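Long-range contacts in FOKI restriction endonuclease (Planomicrobium okeanokoites, PDB 2FOK), which recognises a specific DNA sequence and, as a type IIS restriction endonuclease, cleaves the DNA at a site outside that sequence in a metal-dependent reaction: residues Phe17-Asp28 with Gly135-Asp143; Thr67-Gly75 with Asn104-Arg112. All coordinates share one frame; numbering follows the deposited sequence.

Contact 1. Residues Phe17-Asp28 with Gly135-Asp143; sequences FENLKRVVQVFD and GLAYSKSAD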
ATOM      1  N   PHE A  17       0.204 -22.703  -4.233  1.00 27.76           N
ATOM      2  CA  PHE A  17      -0.328 -23.267  -2.991  1.00 27.74           C
ATOM      3  C   PHE A  17       0.371 -24.598  -2.702  1.00 28.42           C
ATOM      4  O   PHE A  17       0.458 -25.033  -1.549  1.00 24.07           O
ATOM      5  CB  PHE A  17      -1.845 -23.498  -3.105  1.00 26.62           C
ATOM      6  CG  PHE A  17      -2.684 -22.457  -2.399  1.00 25.41           C
ATOM      7  CD1 PHE A  17      -2.769 -22.431  -1.010  1.00 21.31           C
ATOM      8  CD2 PHE A  17      -3.386 -21.497  -3.128  1.00 24.63           C
ATOM      9  CE1 PHE A  17      -3.532 -21.471  -0.356  1.00 23.00           C
ATOM     10  CE2 PHE A  17      -4.157 -20.528  -2.483  1.00 21.34           C
ATOM     11  CZ  PHE A  17      -4.230 -20.518  -1.089  1.00 24.33           C
ATOM     12  N   GLU A  18       0.870 -25.230  -3.763  1.00 29.17           N
ATOM     13  CA  GLU A  18       1.563 -26.510  -3.659  1.00 28.82           C
ATOM     14  C   GLU A  18       2.930 -26.269  -3.037  1.00 27.54           C
ATOM     15  O   GLU A  18       3.531 -27.170  -2.444  1.00 26.69           O
ATOM     16  CB  GLU A  18       1.703 -27.153  -5.050  1.00 35.32           C
ATOM     17  CG  GLU A  18       2.085 -28.635  -5.045  1.00 44.53           C
ATOM     18  CD  GLU A  18       0.881 -29.577  -5.113  1.00 55.37           C
ATOM     19  OE1 GLU A  18       0.251 -29.667  -6.197  1.00 55.69           O
ATOM     20  OE2 GLU A  18       0.568 -30.231  -4.085  1.00 54.95           O
ATOM     21  N   ASN A  19       3.424 -25.043  -3.178  1.00 25.58           N
ATOM     22  CA  ASN A  19       4.706 -24.688  -2.597  1.00 26.60           C
ATOM     23  C   ASN A  19       4.494 -24.208  -1.151  1.00 26.94           C
ATOM     24  O   ASN A  19       5.357 -24.401  -0.299  1.00 23.97           O
ATOM     25  CB  ASN A  19       5.386 -23.612  -3.444  1.00 30.17           C
ATOM     26  CG  ASN A  19       6.064 -24.187  -4.688  1.00 31.50           C
ATOM     27  OD1 ASN A  19       6.230 -23.494  -5.696  1.00 30.70           O
ATOM     28  ND2 ASN A  19       6.457 -25.454  -4.620  1.00 24.48           N
ATOM     29  N   LEU A  20       3.342 -23.591  -0.876  1.00 24.64           N
ATOM     30  CA  LEU A  20       3.023 -23.137   0.477  1.00 23.87           C
ATOM     31  C   LEU A  20       3.019 -24.366   1.388  1.00 24.38           C
ATOM     32  O   LEU A  20       3.657 -24.377   2.440  1.00 25.97           O
ATOM     33  CB  LEU A  20       1.642 -22.470   0.514  1.00 21.79           C
ATOM     34  CG  LEU A  20       0.957 -22.317   1.883  1.00 19.93           C
ATOM     35  CD1 LEU A  20       1.712 -21.303   2.716  1.00 18.97           C
ATOM     36  CD2 LEU A  20      -0.487 -21.882   1.713  1.00 17.91           C
ATOM     37  N   LYS A  21       2.301 -25.401   0.960  1.00 26.01           N
ATOM     38  CA  LYS A  21       2.189 -26.640   1.712  1.00 26.50           C
ATOM     39  C   LYS A  21       3.557 -27.223   2.051  1.00 28.17           C
ATOM     40  O   LYS A  21       3.830 -27.537   3.209  1.00 32.59           O
ATOM     41  CB  LYS A  21       1.363 -27.662   0.924  1.00 24.80           C
ATOM     42  CG  LYS A  21       0.458 -28.533   1.819  1.00 26.97           C
ATOM     43  CD  LYS A  21      -0.079 -29.773   1.094  1.00 22.59           C
ATOM     44  CE  LYS A  21      -1.094 -30.514   1.945  1.00 27.30           C
ATOM     45  NZ  LYS A  21      -2.008 -31.344   1.113  1.00 25.14           N
ATOM     46  N   ARG A  22       4.409 -27.374   1.042  1.00 28.29           N
ATOM     47  CA  ARG A  22       5.749 -27.912   1.234  1.00 25.64           C
ATOM     48  C   ARG A  22       6.467 -27.124   2.324  1.00 26.28           C
ATOM     49  O   ARG A  22       7.141 -27.697   3.175  1.00 29.53           O
ATOM     50  CB  ARG A  22       6.544 -27.813  -0.068  1.00 29.16           C
ATOM     51  CG  ARG A  22       6.233 -28.886  -1.111  1.00 29.54           C
ATOM     52  CD  ARG A  22       7.130 -28.722  -2.350  1.00 28.14           C
ATOM     53  NE  ARG A  22       8.550 -28.825  -2.015  1.00 32.60           N
ATOM     54  CZ  ARG A  22       9.267 -29.934  -2.152  1.00 32.48           C
ATOM     55  NH1 ARG A  22       8.699 -31.038  -2.622  1.00 35.33           N
ATOM     56  NH2 ARG A  22      10.538 -29.960  -1.776  1.00 31.85           N
ATOM     57  N   VAL A  23       6.328 -25.804   2.285  1.00 25.03           N
ATOM     58  CA  VAL A  23       6.955 -24.945   3.276  1.00 24.16           C
ATOM     59  C   VAL A  23       6.465 -25.314   4.671  1.00 26.75           C
ATOM     60  O   VAL A  23       7.233 -25.293   5.629  1.00 24.54           O
ATOM     61  CB  VAL A  23       6.639 -23.448   3.009  1.00 27.01           C
ATOM     62  CG1 VAL A  23       7.136 -22.588   4.182  1.00 25.37           C
ATOM     63  CG2 VAL A  23       7.300 -22.995   1.690  1.00 22.85           C
ATOM     64  N   VAL A  24       5.182 -25.655   4.769  1.00 26.14           N
ATOM     65  CA  VAL A  24       4.562 -26.037   6.029  1.00 23.93           C
ATOM     66  C   VAL A  24       4.966 -27.443   6.482  1.00 23.02           C
ATOM     67  O   VAL A  24       5.221 -27.679   7.655  1.00 23.62           O
ATOM     68  CB  VAL A  24       3.020 -25.994   5.907  1.00 23.71           C
ATOM     69  CG1 VAL A  24       2.374 -26.364   7.238  1.00 26.21           C
ATOM     70  CG2 VAL A  24       2.574 -24.612   5.453  1.00 25.33           C
ATOM     71  N   GLN A  25       5.013 -28.371   5.534  1.00 27.59           N
ATOM     72  CA  GLN A  25       5.364 -29.762   5.803  1.00 26.48           C
ATOM     73  C   GLN A  25       6.799 -29.943   6.261  1.00 28.04           C
ATOM     74  O   GLN A  25       7.251 -31.066   6.479  1.00 31.11           O
ATOM     75  CB  GLN A  25       5.126 -30.600   4.550  1.00 18.91           C
ATOM     76  CG  GLN A  25       3.672 -30.656   4.171  1.00 24.07           C
ATOM     77  CD  GLN A  25       3.445 -31.295   2.827  1.00 21.20           C
ATOM     78  OE1 GLN A  25       4.300 -31.225   1.954  1.00 22.10           O
ATOM     79  NE2 GLN A  25       2.285 -31.924   2.651  1.00 16.47           N
ATOM     80  N   VAL A  26       7.506 -28.834   6.417  1.00 28.94           N
ATOM     81  CA  VAL A  26       8.905 -28.855   6.824  1.00 26.15           C
ATOM     82  C   VAL A  26       9.016 -28.655   8.334  1.00 26.22           C
ATOM     83  O   VAL A  26      10.042 -28.958   8.945  1.00 21.80           O
ATOM     84  CB  VAL A  26       9.683 -27.760   6.034  1.00 28.86           C
ATOM     85  CG1 VAL A  26      10.634 -26.995   6.936  1.00 31.53           C
ATOM     86  CG2 VAL A  26      10.418 -28.408   4.863  1.00 28.07           C
ATOM     87  N   PHE A  27       7.945 -28.155   8.940  1.00 25.21           N
ATOM     88  CA  PHE A  27       7.930 -27.955  10.388  1.00 23.26           C
ATOM     89  C   PHE A  27       7.300 -29.183  11.059  1.00 20.42           C
ATOM     90  O   PHE A  27       7.210 -29.255  12.282  1.00 20.82           O
ATOM     91  CB  PHE A  27       7.117 -26.709  10.751  1.00 21.00           C
ATOM     92  CG  PHE A  27       7.659 -25.436  10.183  1.00 17.75           C
ATOM     93  CD1 PHE A  27       7.549 -25.165   8.824  1.00 19.92           C
ATOM     94  CD2 PHE A  27       8.200 -24.464  11.017  1.00 18.89           C
ATOM     95  CE1 PHE A  27       7.952 -23.950   8.303  1.00 10.99           C
ATOM     96  CE2 PHE A  27       8.611 -23.242  10.510  1.00 16.12           C
ATOM     97  CZ  PHE A  27       8.484 -22.981   9.150  1.00 20.59           C
ATOM     98  N   ASP A  28       6.857 -30.132  10.236  1.00 25.26           N
ATOM     99  CA  ASP A  28       6.231 -31.377  10.694  1.00 25.41           C
ATOM    100  C   ASP A  28       7.254 -32.509  10.564  1.00 24.30           C
ATOM    101  O   ASP A  28       7.578 -32.921   9.465  1.00 25.23           O
ATOM    102  CB  ASP A  28       4.994 -31.674   9.835  1.00 25.44           C
ATOM    103  CG  ASP A  28       4.407 -33.048  10.098  1.00 27.14           C
ATOM    104  OD1 ASP A  28       5.127 -33.921  10.615  1.00 26.53           O
ATOM    105  OD2 ASP A  28       3.216 -33.257   9.785  1.00 25.18           O
ATOM    106  N   GLY A 135      -1.721 -26.324  11.258  1.00 26.24           N
ATOM    107  CA  GLY A 135      -0.639 -26.532  10.312  1.00 27.11           C
ATOM    108  C   GLY A 135      -0.335 -28.006  10.096  1.00 29.37           C
ATOM    109  O   GLY A 135      -0.106 -28.449   8.966  1.00 26.57           O
ATOM    110  N   LEU A 136      -0.335 -28.776  11.182  1.00 30.66           N
ATOM    111  CA  LEU A 136      -0.058 -30.205  11.100  1.00 28.63           C
ATOM    112  C   LEU A 136      -1.167 -30.906  10.315  1.00 28.40           C
ATOM    113  O   LEU A 136      -0.901 -31.795   9.499  1.00 29.17           O
ATOM    114  CB  LEU A 136       0.066 -30.791  12.509  1.00 30.82           C
ATOM    115  CG  LEU A 136       1.377 -30.413  13.211  1.00 28.17           C
ATOM    116  CD1 LEU A 136       1.155 -30.304  14.713  1.00 24.08           C
ATOM    117  CD2 LEU A 136       2.430 -31.451  12.901  1.00 24.49           C
ATOM    118  N   ALA A 137      -2.406 -30.482  10.547  1.00 24.03           N
ATOM    119  CA  ALA A 137      -3.561 -31.050   9.857  1.00 24.86           C
ATOM    120  C   ALA A 137      -3.470 -30.698   8.383  1.00 25.57           C
ATOM    121  O   ALA A 137      -3.899 -31.463   7.518  1.00 25.85           O
ATOM    122  CB  ALA A 137      -4.859 -30.494  10.449  1.00 17.69           C
ATOM    123  N   TYR A 138      -2.935 -29.518   8.098  1.00 25.95           N
ATOM    124  CA  TYR A 138      -2.764 -29.090   6.717  1.00 27.23           C
ATOM    125  C   TYR A 138      -1.677 -29.993   6.123  1.00 28.09           C
ATOM    126  O   TYR A 138      -1.786 -30.468   4.994  1.00 29.17           O
ATOM    127  CB  TYR A 138      -2.322 -27.621   6.677  1.00 25.12           C
ATOM    128  CG  TYR A 138      -2.088 -27.068   5.290  1.00 22.10           C
ATOM    129  CD1 TYR A 138      -2.955 -27.368   4.240  1.00 20.30           C
ATOM    130  CD2 TYR A 138      -0.991 -26.252   5.025  1.00 22.26           C
ATOM    131  CE1 TYR A 138      -2.732 -26.866   2.956  1.00 21.08           C
ATOM    132  CE2 TYR A 138      -0.757 -25.744   3.747  1.00 21.82           C
ATOM    133  CZ  TYR A 138      -1.633 -26.055   2.716  1.00 22.00           C
ATOM    134  OH  TYR A 138      -1.404 -25.562   1.447  1.00 22.20           O
ATOM    135  N   SER A 139      -0.649 -30.245   6.928  1.00 29.03           N
ATOM    136  CA  SER A 139       0.497 -31.071   6.548  1.00 30.32           C
ATOM    137  C   SER A 139       0.138 -32.495   6.130  1.00 30.67           C
ATOM    138  O   SER A 139       0.568 -32.946   5.074  1.00 33.81           O
ATOM    139  CB  SER A 139       1.506 -31.116   7.708  1.00 23.11           C
ATOM    140  OG  SER A 139       2.730 -31.729   7.331  1.00 25.64           O
ATOM    141  N   LYS A 140      -0.639 -33.200   6.954  1.00 33.69           N
ATOM    142  CA  LYS A 140      -1.028 -34.586   6.662  1.00 31.98           C
ATOM    143  C   LYS A 140      -2.197 -34.721   5.685  1.00 32.11           C
ATOM    144  O   LYS A 140      -2.441 -35.804   5.135  1.00 30.23           O
ATOM    145  CB  LYS A 140      -1.374 -35.319   7.957  1.00 34.66           C
ATOM    146  CG  LYS A 140      -1.947 -34.428   9.043  1.00 41.96           C
ATOM    147  CD  LYS A 140      -1.585 -34.925  10.440  1.00 44.70           C
ATOM    148  CE  LYS A 140      -0.110 -34.701  10.762  1.00 44.90           C
ATOM    149  NZ  LYS A 140       0.580 -33.944   9.688  1.00 46.81           N
ATOM    150  N   SER A 141      -2.910 -33.621   5.468  1.00 30.75           N
ATOM    151  CA  SER A 141      -4.061 -33.594   4.568  1.00 28.66           C
ATOM    152  C   SER A 141      -3.750 -34.142   3.174  1.00 28.28           C
ATOM    153  O   SER A 141      -2.705 -33.857   2.601  1.00 26.60           O
ATOM    154  CB  SER A 141      -4.576 -32.165   4.435  1.00 26.88           C
ATOM    155  OG  SER A 141      -3.642 -31.377   3.711  1.00 30.16           O
ATOM    156  N   ALA A 142      -4.664 -34.931   2.625  1.00 29.39           N
ATOM    157  CA  ALA A 142      -4.457 -35.486   1.295  1.00 29.55           C
ATOM    158  C   ALA A 142      -4.548 -34.349   0.286  1.00 31.36           C
ATOM    159  O   ALA A 142      -5.345 -33.422   0.455  1.00 31.04           O
ATOM    160  CB  ALA A 142      -5.516 -36.539   0.996  1.00 31.07           C
ATOM    161  N   ASP A 143      -3.723 -34.411  -0.752  1.00 30.33           N
ATOM    162  CA  ASP A 143      -3.725 -33.389  -1.793  1.00 31.94           C
ATOM    163  C   ASP A 143      -5.039 -33.418  -2.572  1.00 32.83           C
ATOM    164  O   ASP A 143      -5.469 -34.477  -3.017  1.00 38.12           O
ATOM    165  CB  ASP A 143      -2.593 -33.640  -2.781  1.00 33.09           C
ATOM    166  CG  ASP A 143      -1.249 -33.207  -2.259  1.00 34.87           C
ATOM    167  OD1 ASP A 143      -1.145 -32.822  -1.074  1.00 35.87           O
ATOM    168  OD2 ASP A 143      -0.286 -33.261  -3.053  1.00 40.86           O
TER
HETATM  169  O   HOH W   1      -2.468 -26.550  -0.672  1.00 20.66           O
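Lys21 lays its aliphatic stem over one face of the Tyr138 ring, CG standing 3.7 Å from the ring centroid in a CH-pi contact shifted toward the hydroxyl end. Extended beyond CG, the lysine chain then carries NZ past the ring to the loop that follows helix 133-140. There Lys21 NZ meets Asp143 OD1 at 2.8 Å in a salt bridge, nearly in line with the C-O bond, and donates to Ser141 O from well above the carbonyl plane; Glu148 supplies a second carboxylate. Val24 CG2 fills the edge of the same ring, 3.9 Å from Tyr138 CE2. The two helices belong to the first subdomain of the recognition domain, of the helix-turn-helix clan, and their short axes run at 118° to each other. Toward the end of the 17-28 segment a second polar group forms. Gln25 NE2 reaches a lone pair of Ser139 O in the carbonyl plane at 3.1 Å. Asp28 turns its carboxylate toward the helix through a chi1 of 171°, which sets CG opposite the main-chain nitrogen. Asp28 OD2 accepts from Ser139 OG at 2.9 Å on the anti side, tilted out of the carboxylate plane. The same Asp28 OD2 forms a salt bridge with Lys140 NZ at 2.7 Å.

Contact 2. Residues Thr67-Gly75 with Asn104-Arg112; sequences TYKELVGTG and NWSSDGFLR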
ATOM      1  N   THR A  67      14.781 -20.528  13.474  1.00 26.73           N
ATOM      2  CA  THR A  67      14.888 -19.077  13.607  1.00 29.04           C
ATOM      3  C   THR A  67      14.681 -18.471  12.235  1.00 29.55           C
ATOM      4  O   THR A  67      14.783 -19.160  11.218  1.00 30.19           O
ATOM      5  CB  THR A  67      16.278 -18.628  14.105  1.00 27.14           C
ATOM      6  OG1 THR A  67      17.254 -18.909  13.100  1.00 35.95           O
ATOM      7  CG2 THR A  67      16.656 -19.342  15.389  1.00 32.64           C
ATOM      8  N   TYR A  68      14.399 -17.177  12.203  1.00 30.57           N
ATOM      9  CA  TYR A  68      14.177 -16.487  10.942  1.00 29.70           C
ATOM     10  C   TYR A  68      15.314 -16.763   9.963  1.00 30.02           C
ATOM     11  O   TYR A  68      15.076 -17.152   8.822  1.00 29.39           O
ATOM     12  CB  TYR A  68      14.066 -14.980  11.179  1.00 31.85           C
ATOM     13  CG  TYR A  68      13.126 -14.281  10.224  1.00 29.99           C
ATOM     14  CD1 TYR A  68      13.512 -14.006   8.907  1.00 29.37           C
ATOM     15  CD2 TYR A  68      11.852 -13.890  10.637  1.00 28.88           C
ATOM     16  CE1 TYR A  68      12.645 -13.356   8.021  1.00 32.19           C
ATOM     17  CE2 TYR A  68      10.979 -13.242   9.764  1.00 33.29           C
ATOM     18  CZ  TYR A  68      11.382 -12.979   8.458  1.00 31.24           C
ATOM     19  OH  TYR A  68      10.518 -12.345   7.601  1.00 32.80           O
ATOM     20  N   LYS A  69      16.549 -16.574  10.425  1.00 30.07           N
ATOM     21  CA  LYS A  69      17.726 -16.791   9.596  1.00 25.32           C
ATOM     22  C   LYS A  69      17.797 -18.194   9.002  1.00 25.38           C
ATOM     23  O   LYS A  69      17.912 -18.356   7.790  1.00 26.80           O
ATOM     24  CB  LYS A  69      18.993 -16.505  10.400  1.00 24.73           C
ATOM     25  CG  LYS A  69      20.254 -16.580   9.564  1.00 25.92           C
ATOM     26  CD  LYS A  69      21.334 -15.654  10.064  1.00 29.31           C
ATOM     27  CE  LYS A  69      22.520 -15.645   9.103  1.00 26.80           C
ATOM     28  NZ  LYS A  69      22.240 -16.395   7.834  1.00 31.56           N
ATOM     29  N   GLU A  70      17.726 -19.209   9.851  1.00 27.81           N
ATOM     30  CA  GLU A  70      17.789 -20.596   9.385  1.00 28.61           C
ATOM     31  C   GLU A  70      16.823 -20.873   8.220  1.00 27.69           C
ATOM     32  O   GLU A  70      17.132 -21.648   7.317  1.00 27.32           O
ATOM     33  CB  GLU A  70      17.481 -21.551  10.549  1.00 28.82           C
ATOM     34  CG  GLU A  70      18.626 -21.754  11.529  1.00 29.48           C
ATOM     35  CD  GLU A  70      18.142 -22.032  12.946  1.00 35.89           C
ATOM     36  OE1 GLU A  70      16.948 -22.353  13.121  1.00 34.41           O
ATOM     37  OE2 GLU A  70      18.952 -21.934  13.890  1.00 35.24           O
ATOM     38  N   LEU A  71      15.654 -20.236   8.249  1.00 26.91           N
ATOM     39  CA  LEU A  71      14.641 -20.407   7.205  1.00 26.11           C
ATOM     40  C   LEU A  71      14.856 -19.543   5.957  1.00 27.82           C
ATOM     41  O   LEU A  71      14.739 -20.022   4.836  1.00 28.53           O
ATOM     42  CB  LEU A  71      13.252 -20.088   7.767  1.00 24.51           C
ATOM     43  CG  LEU A  71      12.528 -21.147   8.605  1.00 20.85           C
ATOM     44  CD1 LEU A  71      11.564 -20.471   9.585  1.00 12.18           C
ATOM     45  CD2 LEU A  71      11.774 -22.069   7.684  1.00 19.11           C
ATOM     46  N   VAL A  72      15.168 -18.267   6.159  1.00 27.90           N
ATOM     47  CA  VAL A  72      15.340 -17.340   5.050  1.00 27.21           C
ATOM     48  C   VAL A  72      16.762 -17.154   4.521  1.00 27.00           C
ATOM     49  O   VAL A  72      16.967 -17.018   3.310  1.00 26.02           O
ATOM     50  CB  VAL A  72      14.727 -15.965   5.430  1.00 24.56           C
ATOM     51  CG1 VAL A  72      15.110 -14.896   4.417  1.00 17.37           C
ATOM     52  CG2 VAL A  72      13.211 -16.105   5.506  1.00 22.12           C
ATOM     53  N   GLY A  73      17.739 -17.163   5.419  1.00 25.96           N
ATOM     54  CA  GLY A  73      19.111 -16.989   5.000  1.00 26.37           C
ATOM     55  C   GLY A  73      19.364 -15.604   4.449  1.00 30.44           C
ATOM     56  O   GLY A  73      18.608 -14.673   4.720  1.00 30.76           O
ATOM     57  N   THR A  74      20.427 -15.476   3.660  1.00 31.16           N
ATOM     58  CA  THR A  74      20.822 -14.207   3.061  1.00 32.79           C
ATOM     59  C   THR A  74      20.960 -14.339   1.545  1.00 32.63           C
ATOM     60  O   THR A  74      21.091 -15.441   1.027  1.00 29.83           O
ATOM     61  CB  THR A  74      22.185 -13.751   3.610  1.00 34.97           C
ATOM     62  OG1 THR A  74      23.146 -14.801   3.419  1.00 39.35           O
ATOM     63  CG2 THR A  74      22.086 -13.428   5.089  1.00 34.53           C
ATOM     64  N   GLY A  75      20.943 -13.209   0.843  1.00 33.73           N
ATOM     65  CA  GLY A  75      21.083 -13.239  -0.602  1.00 36.21           C
ATOM     66  C   GLY A  75      21.996 -12.133  -1.086  1.00 37.46           C
ATOM     67  O   GLY A  75      22.524 -11.374  -0.278  1.00 39.86           O
ATOM     68  N   ASN A 104      16.306 -15.374  -1.168  1.00 30.40           N
ATOM     69  CA  ASN A 104      15.877 -14.941   0.159  1.00 31.90           C
ATOM     70  C   ASN A 104      14.684 -13.989   0.148  1.00 34.76           C
ATOM     71  O   ASN A 104      14.176 -13.617   1.202  1.00 36.96           O
ATOM     72  CB  ASN A 104      17.047 -14.279   0.899  1.00 30.32           C
ATOM     73  CG  ASN A 104      17.506 -12.982   0.243  1.00 33.32           C
ATOM     74  OD1 ASN A 104      17.876 -12.957  -0.939  1.00 28.62           O
ATOM     75  ND2 ASN A 104      17.486 -11.895   1.009  1.00 30.00           N
ATOM     76  N   TRP A 105      14.233 -13.592  -1.034  1.00 37.73           N
ATOM     77  CA  TRP A 105      13.094 -12.690  -1.124  1.00 36.37           C
ATOM     78  C   TRP A 105      11.813 -13.500  -1.257  1.00 35.90           C
ATOM     79  O   TRP A 105      10.827 -13.235  -0.566  1.00 37.13           O
ATOM     80  CB  TRP A 105      13.255 -11.742  -2.315  1.00 39.88           C
ATOM     81  CG  TRP A 105      14.242 -10.641  -2.067  1.00 43.54           C
ATOM     82  CD1 TRP A 105      15.261 -10.252  -2.889  1.00 46.99           C
ATOM     83  CD2 TRP A 105      14.327  -9.808  -0.904  1.00 47.09           C
ATOM     84  NE1 TRP A 105      15.978  -9.229  -2.311  1.00 46.30           N
ATOM     85  CE2 TRP A 105      15.427  -8.937  -1.092  1.00 46.59           C
ATOM     86  CE3 TRP A 105      13.583  -9.712   0.281  1.00 49.70           C
ATOM     87  CZ2 TRP A 105      15.799  -7.982  -0.140  1.00 48.72           C
ATOM     88  CZ3 TRP A 105      13.954  -8.763   1.230  1.00 50.47           C
ATOM     89  CH2 TRP A 105      15.055  -7.910   1.012  1.00 50.80           C
ATOM     90  N   SER A 106      11.828 -14.486  -2.145  1.00 32.42           N
ATOM     91  CA  SER A 106      10.663 -15.344  -2.344  1.00 31.76           C
ATOM     92  C   SER A 106      10.480 -16.269  -1.134  1.00 29.60           C
ATOM     93  O   SER A 106       9.365 -16.679  -0.811  1.00 30.35           O
ATOM     94  CB  SER A 106      10.833 -16.177  -3.615  1.00 29.31           C
ATOM     95  OG  SER A 106      11.718 -15.539  -4.519  1.00 31.25           O
ATOM     96  N   SER A 107      11.580 -16.598  -0.466  1.00 27.59           N
ATOM     97  CA  SER A 107      11.524 -17.461   0.704  1.00 26.98           C
ATOM     98  C   SER A 107      10.711 -16.727   1.769  1.00 27.93           C
ATOM     99  O   SER A 107       9.867 -17.310   2.445  1.00 27.29           O
ATOM    100  CB  SER A 107      12.939 -17.737   1.233  1.00 30.13           C
ATOM    101  OG  SER A 107      13.668 -18.600   0.372  1.00 24.13           O
ATOM    102  N   ASP A 108      10.972 -15.431   1.890  1.00 28.00           N
ATOM    103  CA  ASP A 108      10.292 -14.588   2.858  1.00 26.46           C
ATOM    104  C   ASP A 108       8.795 -14.456   2.584  1.00 25.98           C
ATOM    105  O   ASP A 108       8.002 -14.407   3.513  1.00 24.48           O
ATOM    106  CB  ASP A 108      10.934 -13.205   2.870  1.00 29.45           C
ATOM    107  CG  ASP A 108      10.690 -12.471   4.158  1.00 33.18           C
ATOM    108  OD1 ASP A 108      11.183 -12.936   5.208  1.00 40.88           O
ATOM    109  OD2 ASP A 108      10.001 -11.429   4.122  1.00 41.60           O
ATOM    110  N   GLY A 109       8.402 -14.391   1.315  1.00 24.82           N
ATOM    111  CA  GLY A 109       6.987 -14.276   1.018  1.00 19.52           C
ATOM    112  C   GLY A 109       6.274 -15.516   1.533  1.00 22.99           C
ATOM    113  O   GLY A 109       5.223 -15.427   2.165  1.00 21.76           O
ATOM    114  N   PHE A 110       6.867 -16.675   1.257  1.00 22.74           N
ATOM    115  CA  PHE A 110       6.337 -17.967   1.673  1.00 25.16           C
ATOM    116  C   PHE A 110       6.275 -18.070   3.197  1.00 25.82           C
ATOM    117  O   PHE A 110       5.357 -18.670   3.744  1.00 28.52           O
ATOM    118  CB  PHE A 110       7.219 -19.093   1.118  1.00 29.30           C
ATOM    119  CG  PHE A 110       6.819 -19.562  -0.255  1.00 29.28           C
ATOM    120  CD1 PHE A 110       5.572 -20.141  -0.473  1.00 28.81           C
ATOM    121  CD2 PHE A 110       7.687 -19.418  -1.331  1.00 27.27           C
ATOM    122  CE1 PHE A 110       5.196 -20.570  -1.746  1.00 31.98           C
ATOM    123  CE2 PHE A 110       7.320 -19.841  -2.598  1.00 29.07           C
ATOM    124  CZ  PHE A 110       6.068 -20.421  -2.807  1.00 26.51           C
ATOM    125  N   LEU A 111       7.264 -17.508   3.879  1.00 24.32           N
ATOM    126  CA  LEU A 111       7.270 -17.534   5.343  1.00 27.45           C
ATOM    127  C   LEU A 111       6.113 -16.656   5.833  1.00 29.09           C
ATOM    128  O   LEU A 111       5.335 -17.046   6.713  1.00 31.38           O
ATOM    129  CB  LEU A 111       8.610 -16.997   5.873  1.00 22.25           C
ATOM    130  CG  LEU A 111       8.819 -16.920   7.392  1.00 24.63           C
ATOM    131  CD1 LEU A 111      10.077 -17.659   7.775  1.00 26.85           C
ATOM    132  CD2 LEU A 111       8.912 -15.477   7.835  1.00 26.84           C
ATOM    133  N   ARG A 112       6.006 -15.471   5.238  1.00 29.52           N
ATOM    134  CA  ARG A 112       4.970 -14.501   5.572  1.00 29.04           C
ATOM    135  C   ARG A 112       3.590 -15.069   5.277  1.00 25.55           C
ATOM    136  O   ARG A 112       2.634 -14.807   6.008  1.00 28.01           O
ATOM    137  CB  ARG A 112       5.201 -13.201   4.786  1.00 29.92           C
ATOM    138  CG  ARG A 112       6.350 -12.356   5.346  1.00 33.15           C
ATOM    139  CD  ARG A 112       6.747 -11.197   4.435  1.00 35.34           C
ATOM    140  NE  ARG A 112       5.774 -10.109   4.488  1.00 38.21           N
ATOM    141  CZ  ARG A 112       6.076  -8.812   4.459  1.00 41.08           C
ATOM    142  NH1 ARG A 112       7.340  -8.406   4.374  1.00 38.37           N
ATOM    143  NH2 ARG A 112       5.101  -7.914   4.516  1.00 37.27           N
TER
HETATM  144  O   HOH W   2      18.311 -12.397   3.872  1.00 40.63           O
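Tyr68 and Asp108 join two helices of the first recognition subdomain, a member of the helix-turn-helix clan: the short helix 68-72 and helix 104-116, whose axes make an angle of 119° and approach to 10.1 Å. The direct polar link is a single hydrogen bond, in which Tyr68 OH donates to the syn lone pair of Asp108 OD1 at 2.6 Å. The carboxylate comes to the edge of the phenol, its plane turned 43° from that of the ring. A chi1 of -157° carries the Asp108 carboxylate away from its own backbone nitrogen and swings OD1 across to the hydroxyl. A phenylalanine in place of Tyr68 would probably leave Asp108 OD1 without its donor across the contact.

Apolar contacts gather on Leu111, whose two methyl groups divide the work. Leu111 CD2 lies 3.6 Å from Tyr68 CZ, approaching the ring obliquely, while Leu111 CD1 meets Leu71 CD1 at 3.7 Å and also reaches Val72 CG2. Phe129 of strand 128-131 packs on both leucines. Val72 extends the apolar contact toward Asn104, setting Val72 CG1 4.1 Å from Asn104 CB.

The first helix is capped within its own segment. Thr67 and Glu70 form a capping box: Glu70 N donates to Thr67 OG1, and Thr67 N returns a bond to Glu70 OE1. At the other end Gly73 leaves helical geometry with positive phi, and the chain runs on past the Asn104 side chain.

A water modelled between Asn104 ND2 and Gly73 O makes a doubtful bridge, very close to the carbonyl and only weakly bonded to the amide. The other branch of that amide makes the nearest approach in this last region, Asn104 OD1 lying 3.2 Å from Gly75 CA.

How the contacts relate
Contacts 1 and 2, with centres about 17 Å apart, lie in the same helical subdomain and use different chemistry. Both are partly buried and both join helices at steep angles. Contact 1 sets helix 17-24 against helix 133-140 and mixes a buried aromatic contact with salt bridges; both salt bridges across the segments reach an exposed residue, Asp143 in one and Lys140 in the other. Contact 2, the smaller interface, relies on apolar packing and one direct hydrogen bond. They share no segment but touch through Phe110, which packs on Asn19 and Val23, and through Phe27, which meets Leu71. Helix 17-24 thus lies between helix 133-140 and helix 104-116.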